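Local coordinates for Lmo1499 protein (Listeria monocytogenes, PDB 4IIW) that probably acts as a membrane-anchored lytic transglycosylase that cleaves nascent peptidoglycan strands endolytically and so ends their elongation, at residues 218-223 / 294-299; 167-172 / 262-267. One frame throughout, in Å; residues are numbered along the deposited sequence.

Interaction 1. Residues 218-223 / 294-299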
# COMPACT_ATOMS: atom_id res chain seq x y z
N SER B 218 -23.98 63.57 17.68
CA SER B 218 -24.30 62.46 18.56
C SER B 218 -23.20 61.43 18.43
O SER B 218 -22.48 61.41 17.43
CB SER B 218 -25.62 61.82 18.14
OG SER B 218 -25.50 61.24 16.85
N VAL B 219 -23.04 60.58 19.44
CA VAL B 219 -22.04 59.52 19.35
C VAL B 219 -22.40 58.64 18.15
O VAL B 219 -21.52 58.18 17.41
CB VAL B 219 -21.97 58.66 20.63
CG1 VAL B 219 -21.07 57.45 20.41
CG2 VAL B 219 -21.48 59.49 21.85
N HIS B 220 -23.69 58.45 17.91
CA HIS B 220 -24.13 57.59 16.83
C HIS B 220 -23.77 58.11 15.44
O HIS B 220 -23.28 57.35 14.60
CB HIS B 220 -25.63 57.32 16.94
CG HIS B 220 -26.11 56.21 16.06
ND1 HIS B 220 -25.75 54.89 16.27
CD2 HIS B 220 -26.94 56.21 14.99
CE1 HIS B 220 -26.33 54.13 15.36
NE2 HIS B 220 -27.08 54.91 14.58
N LYS B 221 -24.00 59.40 15.17
CA LYS B 221 -23.59 59.94 13.85
C LYS B 221 -22.07 59.96 13.75
O LYS B 221 -21.51 59.71 12.70
CB LYS B 221 -24.22 61.32 13.55
CG LYS B 221 -25.73 61.20 13.29
CD LYS B 221 -26.38 62.49 12.85
CE LYS B 221 -27.84 62.24 12.48
NZ LYS B 221 -28.61 63.50 12.17
N PHE B 222 -21.42 60.22 14.86
CA PHE B 222 -19.96 60.20 14.93
C PHE B 222 -19.39 58.87 14.49
O PHE B 222 -18.52 58.81 13.64
CB PHE B 222 -19.52 60.49 16.37
CG PHE B 222 -18.05 60.27 16.63
CD1 PHE B 222 -17.10 60.91 15.85
CD2 PHE B 222 -17.63 59.51 17.71
CE1 PHE B 222 -15.74 60.74 16.11
CE2 PHE B 222 -16.29 59.34 17.99
CZ PHE B 222 -15.34 59.96 17.18
N LEU B 223 -19.90 57.79 15.07
CA LEU B 223 -19.41 56.47 14.71
C LEU B 223 -19.84 56.06 13.32
O LEU B 223 -19.16 55.25 12.68
CB LEU B 223 -19.84 55.42 15.75
CG LEU B 223 -19.25 55.68 17.14
CD1 LEU B 223 -19.83 54.71 18.15
CD2 LEU B 223 -17.75 55.58 17.09
N PRO B 294 -28.39 54.68 8.52
CA PRO B 294 -29.01 54.69 9.85
C PRO B 294 -28.07 54.41 11.03
O PRO B 294 -28.42 54.68 12.17
CB PRO B 294 -30.07 53.56 9.76
CG PRO B 294 -30.20 53.23 8.34
CD PRO B 294 -28.89 53.58 7.68
N GLY B 295 -26.92 53.82 10.74
CA GLY B 295 -25.92 53.52 11.76
C GLY B 295 -24.60 53.16 11.08
O GLY B 295 -24.51 53.14 9.86
N PRO B 296 -23.56 52.90 11.88
CA PRO B 296 -22.26 52.52 11.37
C PRO B 296 -22.31 51.20 10.64
O PRO B 296 -23.23 50.40 10.88
CB PRO B 296 -21.42 52.35 12.65
CG PRO B 296 -22.11 53.18 13.66
CD PRO B 296 -23.54 53.13 13.34
N ILE B 297 -21.32 50.96 9.78
CA ILE B 297 -21.21 49.70 9.04
C ILE B 297 -20.01 48.85 9.51
O ILE B 297 -19.70 47.81 8.92
CB ILE B 297 -21.09 49.93 7.53
CG1 ILE B 297 -19.83 50.73 7.19
CG2 ILE B 297 -22.34 50.64 7.04
CD1 ILE B 297 -19.50 50.77 5.67
N SER B 298 -19.34 49.31 10.56
CA SER B 298 -18.20 48.61 11.13
C SER B 298 -17.68 49.43 12.30
O SER B 298 -18.23 50.48 12.59
CB SER B 298 -17.07 48.47 10.10
OG SER B 298 -16.50 49.73 9.84
N ASN B 299 -16.62 48.96 12.96
CA ASN B 299 -15.97 49.75 14.00
C ASN B 299 -14.86 50.58 13.34
O ASN B 299 -14.60 50.41 12.16
CB ASN B 299 -15.47 48.89 15.16
CG ASN B 299 -14.50 47.83 14.74
OD1 ASN B 299 -14.03 47.80 13.59
ND2 ASN B 299 -14.18 46.94 15.66
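The imidazole of His220 turns one edge to the 294-299 loop: close to the ring plane sits the carbonyl oxygen of Pro294, while Gly295 CA and Pro296 CD come in obliquely. The edge contact is a hydrogen bond from His220 NE2 to Pro294 O, 2.8 Å long with an N-H...O angle of 156°. It is well aimed at both ends: the acceptor lies only 8° out of the ring plane, and the donor arrives in the carbonyl plane, on a lone pair. With CG anti to the backbone N (chi1 -167°), the imidazole reaches out from the first turn of the helix to the loop. Its other nitrogen, ND1, is hydrogen-bonded to Tyr175 OH, and the two bonds together fix the rotation of the ring.

This is the start of helix 219-232, which ends at Glu232, the residue predicted to matter for catalysis in this YceG-like (MltG) fold. Ser218 is the N-cap: its OG accepts from Lys221 N at 2.9 Å. The loop leads on to helix 302-309, so the contact ties the stretch before that helix to the opening turn of 219-232.

Past the histidine, the chain is extended at Gly295, whose CA lies 3.4 Å from His220 NE2. Pro296 then lays its ring across the helix surface. Its CD lies 3.6 Å from His220 CE1, and its CG packs 3.8 Å from Leu223 CB. The same proline also touches Thr224, the next residue, and Ser227, a turn beyond Leu223. Leu223 adds its backbone to the surface, with its O 3.7 Å from Pro296 CB. Just beyond the proline, Ser227 OG is hydrogen-bonded to Ile297 N.

Interaction 2. Residues 167-172 / 262-267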
# COMPACT_ATOMS: atom_id res chain seq x y z
N SER B 167 -34.75 51.35 11.55
CA SER B 167 -34.02 51.13 10.30
C SER B 167 -32.63 50.50 10.44
O SER B 167 -32.00 50.18 9.44
CB SER B 167 -33.89 52.45 9.55
OG SER B 167 -35.16 53.01 9.27
N ILE B 168 -32.15 50.32 11.66
CA ILE B 168 -30.83 49.76 11.88
C ILE B 168 -30.87 48.25 11.75
O ILE B 168 -31.77 47.62 12.30
CB ILE B 168 -30.30 50.10 13.29
CG1 ILE B 168 -30.07 51.61 13.40
CG2 ILE B 168 -29.02 49.34 13.60
CD1 ILE B 168 -29.65 52.08 14.79
N LYS B 169 -29.90 47.67 11.05
CA LYS B 169 -29.85 46.20 10.95
C LYS B 169 -29.44 45.56 12.28
O LYS B 169 -30.13 44.68 12.78
CB LYS B 169 -28.85 45.73 9.91
CG LYS B 169 -29.34 45.63 8.51
CD LYS B 169 -28.33 44.78 7.74
CE LYS B 169 -28.81 44.30 6.41
NZ LYS B 169 -27.76 43.40 5.86
N HIS B 170 -28.31 45.99 12.83
CA HIS B 170 -27.79 45.44 14.09
C HIS B 170 -27.44 46.56 15.06
O HIS B 170 -26.42 47.21 14.94
CB HIS B 170 -26.57 44.56 13.81
CG HIS B 170 -26.80 43.52 12.76
ND1 HIS B 170 -27.72 42.50 12.91
CD2 HIS B 170 -26.21 43.32 11.56
CE1 HIS B 170 -27.71 41.73 11.84
NE2 HIS B 170 -26.79 42.20 11.00
N PRO B 171 -28.28 46.76 16.07
CA PRO B 171 -28.12 47.87 16.99
C PRO B 171 -26.70 48.25 17.43
O PRO B 171 -26.38 49.43 17.44
CB PRO B 171 -28.95 47.43 18.19
CG PRO B 171 -30.02 46.61 17.57
CD PRO B 171 -29.36 45.86 16.49
N LEU B 172 -25.86 47.28 17.77
CA LEU B 172 -24.50 47.57 18.28
C LEU B 172 -23.43 47.62 17.20
O LEU B 172 -22.23 47.71 17.50
CB LEU B 172 -24.12 46.57 19.39
CG LEU B 172 -25.06 46.58 20.61
CD1 LEU B 172 -24.74 45.43 21.56
CD2 LEU B 172 -24.98 47.89 21.38
N VAL B 262 -23.13 49.72 0.56
CA VAL B 262 -23.92 48.81 -0.26
C VAL B 262 -23.61 47.35 0.15
O VAL B 262 -24.52 46.54 0.34
CB VAL B 262 -23.66 49.02 -1.76
CG1 VAL B 262 -24.27 47.88 -2.58
CG2 VAL B 262 -24.18 50.37 -2.20
N LEU B 263 -22.33 47.04 0.29
CA LEU B 263 -21.92 45.69 0.69
C LEU B 263 -22.48 45.36 2.07
O LEU B 263 -22.96 44.25 2.30
CB LEU B 263 -20.39 45.55 0.68
CG LEU B 263 -19.66 45.69 -0.66
CD1 LEU B 263 -18.17 45.56 -0.46
CD2 LEU B 263 -20.16 44.66 -1.70
N TYR B 264 -22.44 46.32 2.99
CA TYR B 264 -22.97 46.08 4.31
C TYR B 264 -24.48 45.85 4.24
O TYR B 264 -25.02 45.01 4.97
CB TYR B 264 -22.64 47.22 5.26
CG TYR B 264 -23.19 46.97 6.64
CD1 TYR B 264 -22.51 46.13 7.53
CD2 TYR B 264 -24.39 47.54 7.05
CE1 TYR B 264 -23.01 45.88 8.81
CE2 TYR B 264 -24.89 47.29 8.32
CZ TYR B 264 -24.20 46.46 9.19
OH TYR B 264 -24.71 46.23 10.43
N ALA B 265 -25.15 46.57 3.35
CA ALA B 265 -26.59 46.41 3.14
C ALA B 265 -26.92 44.96 2.79
O ALA B 265 -27.91 44.41 3.29
CB ALA B 265 -27.07 47.34 2.03
N LEU B 266 -26.09 44.35 1.94
CA LEU B 266 -26.27 42.96 1.53
C LEU B 266 -25.72 41.97 2.54
O LEU B 266 -25.78 40.75 2.32
CB LEU B 266 -25.57 42.71 0.20
CG LEU B 266 -26.04 43.46 -1.04
CD1 LEU B 266 -25.10 43.18 -2.17
CD2 LEU B 266 -27.47 43.09 -1.43
N GLY B 267 -25.17 42.47 3.65
CA GLY B 267 -24.57 41.61 4.67
C GLY B 267 -23.63 40.64 3.99
O GLY B 267 -23.71 39.44 4.20
O HOH W 1 -26.48 47.55 11.37
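Lys169 stretches across to the last turn of helix 259-265 and sets its ammonium among the carbonyls at the helix end. Its side chain is extended beyond CG, which carries NZ to within 2.8 Å of Ala265 O. That hydrogen bond comes in from above the carbonyl plane, 59° out of it, and off the lone pairs. A second bond, from NZ to Tyr264 O at 3.3 Å, is weak, and the same oxygen already accepts from Gly267 N at 2.9 Å. Gly267, with positive phi, closes the helix in a Schellman motif. A positive charge here would be expected to suit the negative end of the helix dipole.

The close-fitting part centres on buried Tyr264. With CG anti to the backbone N (chi1 -179°), its ring leaves the helix toward the 167-172 loop. There its hydroxyl, hydrogen-bonded to Glu173 OE1, meets the edge of the His170 ring, with His170 CD2 3.5 Å from Tyr264 OH. Lys169 NZ stands 5.6 Å from the Tyr264 ring centroid, at most a weak cation-pi attraction. Toward solvent the fit is looser: Gly267 is exposed, Lys169 and His170 partly so.

Around the contact, His170 ND1 is bonded to Asp143 at the end of helix 135-143, Pro171 and Leu172 rest on helix 145-154, and Val262 and Leu266 reach helix 275-278.

The two interactions alternate along the chain: 167-172, 218-223, 262-267 and 294-299 follow in that order, pairing first with third and second with fourth. Their centres are 11 Å apart and they touch directly. Ile168, in the first segment of interaction 2, reaches interaction 1, its CD1 lying 3.8 Å from His220 NE2 and its CG1 3.7 Å from Pro294 O, so it packs beside the hydrogen bond there. At another point Ile297 O comes within 3.6 Å of Tyr264 CD1. Interaction 1 lies away from Glu232, predicted to be important for catalytic activity; interaction 2 comes nearer, the Tyr264 side chain being about 11 Å from that of Glu232.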